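Local coordinates for Beta/gama crystallin family protein (PDB 3HZ2) that binds calcium ions through a compact betagamma-crystallin domain built from two Greek key motifs, at residues I38-S42 with G43-F47. Residues are numbered along the deposited sequence; the frame is centred on the assembly and turned at random.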
loop_
_atom_site.group_PDB
_atom_site.type_symbol
_atom_site.label_atom_id
_atom_site.label_comp_id
_atom_site.label_asym_id
_atom_site.label_seq_id
_atom_site.Cartn_x
_atom_site.Cartn_y
_atom_site.Cartn_z
ATOM N N ILE A 38 0.516 -6.321 1.298
ATOM C CA ILE A 38 1.418 -5.519 0.486
ATOM C C ILE A 38 2.778 -6.178 0.298
ATOM O O ILE A 38 3.261 -6.890 1.177
ATOM C CB ILE A 38 1.671 -4.141 1.158
ATOM C CG1 ILE A 38 0.347 -3.405 1.378
ATOM C CG2 ILE A 38 2.629 -3.307 0.308
ATOM C CD1 ILE A 38 0.470 -2.166 2.255
ATOM N N LYS A 39 3.391 -5.923 -0.854
ATOM C CA LYS A 39 4.725 -6.438 -1.148
ATOM C C LYS A 39 5.592 -5.280 -1.620
ATOM O O LYS A 39 5.406 -4.779 -2.726
ATOM C CB LYS A 39 4.682 -7.496 -2.251
ATOM C CG LYS A 39 4.128 -8.844 -1.842
ATOM C CD LYS A 39 4.283 -9.830 -2.992
ATOM C CE LYS A 39 3.567 -11.140 -2.729
ATOM N NZ LYS A 39 3.759 -12.078 -3.885
ATOM N N VAL A 40 6.527 -4.839 -0.783
ATOM C CA VAL A 40 7.415 -3.755 -1.178
ATOM C C VAL A 40 8.637 -4.407 -1.817
ATOM O O VAL A 40 9.503 -4.932 -1.122
ATOM C CB VAL A 40 7.866 -2.908 0.032
ATOM C CG1 VAL A 40 8.823 -1.813 -0.430
ATOM C CG2 VAL A 40 6.652 -2.283 0.713
ATOM N N LYS A 41 8.683 -4.385 -3.144
ATOM C CA LYS A 41 9.778 -4.985 -3.897
ATOM C C LYS A 41 11.071 -4.204 -3.715
ATOM O O LYS A 41 12.153 -4.784 -3.604
ATOM C CB LYS A 41 9.420 -5.040 -5.385
ATOM C CG LYS A 41 8.086 -5.710 -5.685
ATOM C CD LYS A 41 8.076 -7.164 -5.239
ATOM C CE LYS A 41 9.111 -7.980 -6.003
ATOM N NZ LYS A 41 9.166 -9.396 -5.542
ATOM N N SER A 42 10.951 -2.882 -3.688
ATOM C CA SER A 42 12.109 -2.015 -3.524
ATOM C C SER A 42 11.686 -0.610 -3.131
ATOM O O SER A 42 10.581 -0.167 -3.456
ATOM C CB SER A 42 12.916 -1.972 -4.824
ATOM O OG SER A 42 12.064 -1.716 -5.927
ATOM N N GLY A 43 12.577 0.089 -2.434
ATOM C CA GLY A 43 12.288 1.440 -1.996
ATOM C C GLY A 43 11.448 1.436 -0.736
ATOM O O GLY A 43 11.029 0.378 -0.264
ATOM N N THR A 44 11.220 2.618 -0.176
ATOM C CA THR A 44 10.404 2.745 1.021
ATOM C C THR A 44 9.150 3.497 0.605
ATOM O O THR A 44 9.228 4.512 -0.087
ATOM C CB THR A 44 11.123 3.532 2.126
ATOM O OG1 THR A 44 12.346 2.864 2.466
ATOM C CG2 THR A 44 10.249 3.622 3.366
ATOM N N TRP A 45 7.997 2.987 1.016
ATOM C CA TRP A 45 6.736 3.608 0.651
ATOM C C TRP A 45 5.910 4.039 1.851
ATOM O O TRP A 45 5.867 3.355 2.876
ATOM C CB TRP A 45 5.909 2.651 -0.206
ATOM C CG TRP A 45 6.525 2.340 -1.537
ATOM C CD1 TRP A 45 7.585 1.515 -1.782
ATOM C CD2 TRP A 45 6.113 2.853 -2.805
ATOM N NE1 TRP A 45 7.856 1.480 -3.131
ATOM C CE2 TRP A 45 6.967 2.293 -3.782
ATOM C CE3 TRP A 45 5.100 3.735 -3.215
ATOM C CZ2 TRP A 45 6.838 2.584 -5.145
ATOM C CZ3 TRP A 45 4.974 4.025 -4.568
ATOM C CH2 TRP A 45 5.841 3.449 -5.518
ATOM N N ARG A 46 5.247 5.178 1.704
ATOM C CA ARG A 46 4.399 5.727 2.750
ATOM C C ARG A 46 2.936 5.568 2.366
ATOM O O ARG A 46 2.528 5.959 1.269
ATOM C CB ARG A 46 4.720 7.207 2.956
ATOM C CG ARG A 46 3.775 7.913 3.906
ATOM C CD ARG A 46 4.319 9.282 4.273
ATOM N NE ARG A 46 5.575 9.176 5.006
ATOM C CZ ARG A 46 6.240 10.219 5.489
ATOM N NH1 ARG A 46 5.763 11.441 5.309
ATOM N NH2 ARG A 46 7.372 10.040 6.158
ATOM N N PHE A 47 2.149 4.994 3.273
ATOM C CA PHE A 47 0.731 4.778 3.029
ATOM C C PHE A 47 -0.105 5.697 3.911
ATOM O O PHE A 47 0.096 5.756 5.120
ATOM C CB PHE A 47 0.378 3.308 3.282
ATOM C CG PHE A 47 1.166 2.354 2.429
ATOM C CD1 PHE A 47 2.466 2.000 2.776
ATOM C CD2 PHE A 47 0.633 1.868 1.237
ATOM C CE1 PHE A 47 3.231 1.176 1.946
ATOM C CE2 PHE A 47 1.387 1.046 0.401
ATOM C CZ PHE A 47 2.690 0.701 0.756
#
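Ile38 meets Phe47 where the chain crosses from one sheet of the betagamma-crystallin sandwich to the other. Strand 37-42 lies in one antiparallel sheet and strand 45-48 in the second; only Gly43 and Thr44 separate the strands, and the two Greek key motifs join here. The strand segments run nearly antiparallel, at 154°, but their axes stay 10.2 Å apart. Side chains, not a backbone ladder, fill the space between them. Ile38 CD1 sits over one face of the Phe47 ring, 4.0 Å from its centroid and shifted toward the rim. This is a CH-pi contact. Ile38 CG1 lies anti to the carbonyl carbon (chi1 -57°), and the extended chi2 carries CD1 across to the ring. Ile38 CG2 reaches Phe47 CZ as well, at 4.0 Å. Leu60 and Ile78 touch both residues and continue the core around them.

Val40 also points inward. Val40 CG1 packs against Trp45 CD1 at 3.8 Å and lies close to Gly43 O, a buried carbonyl with no polar partner in the model. A classic beta bulge at Lys41 and Ser42, opposite Glu4, ends the strand. Ser42 OG is hydrogen-bonded to Ala2 O. Gly43 takes a positive phi, and a CB here would clash with Ser42 O. Trp45 NE1 donates to Ser42 O at 3.2 Å, in the carbonyl plane and moderately bent (151° at the hydrogen). A phenylalanine in place of Trp45 would probably leave Ser42 O without its indole donor and the ring less firmly fixed in rotation. Ser42 O lies at the indole edge, almost exactly in the ring plane.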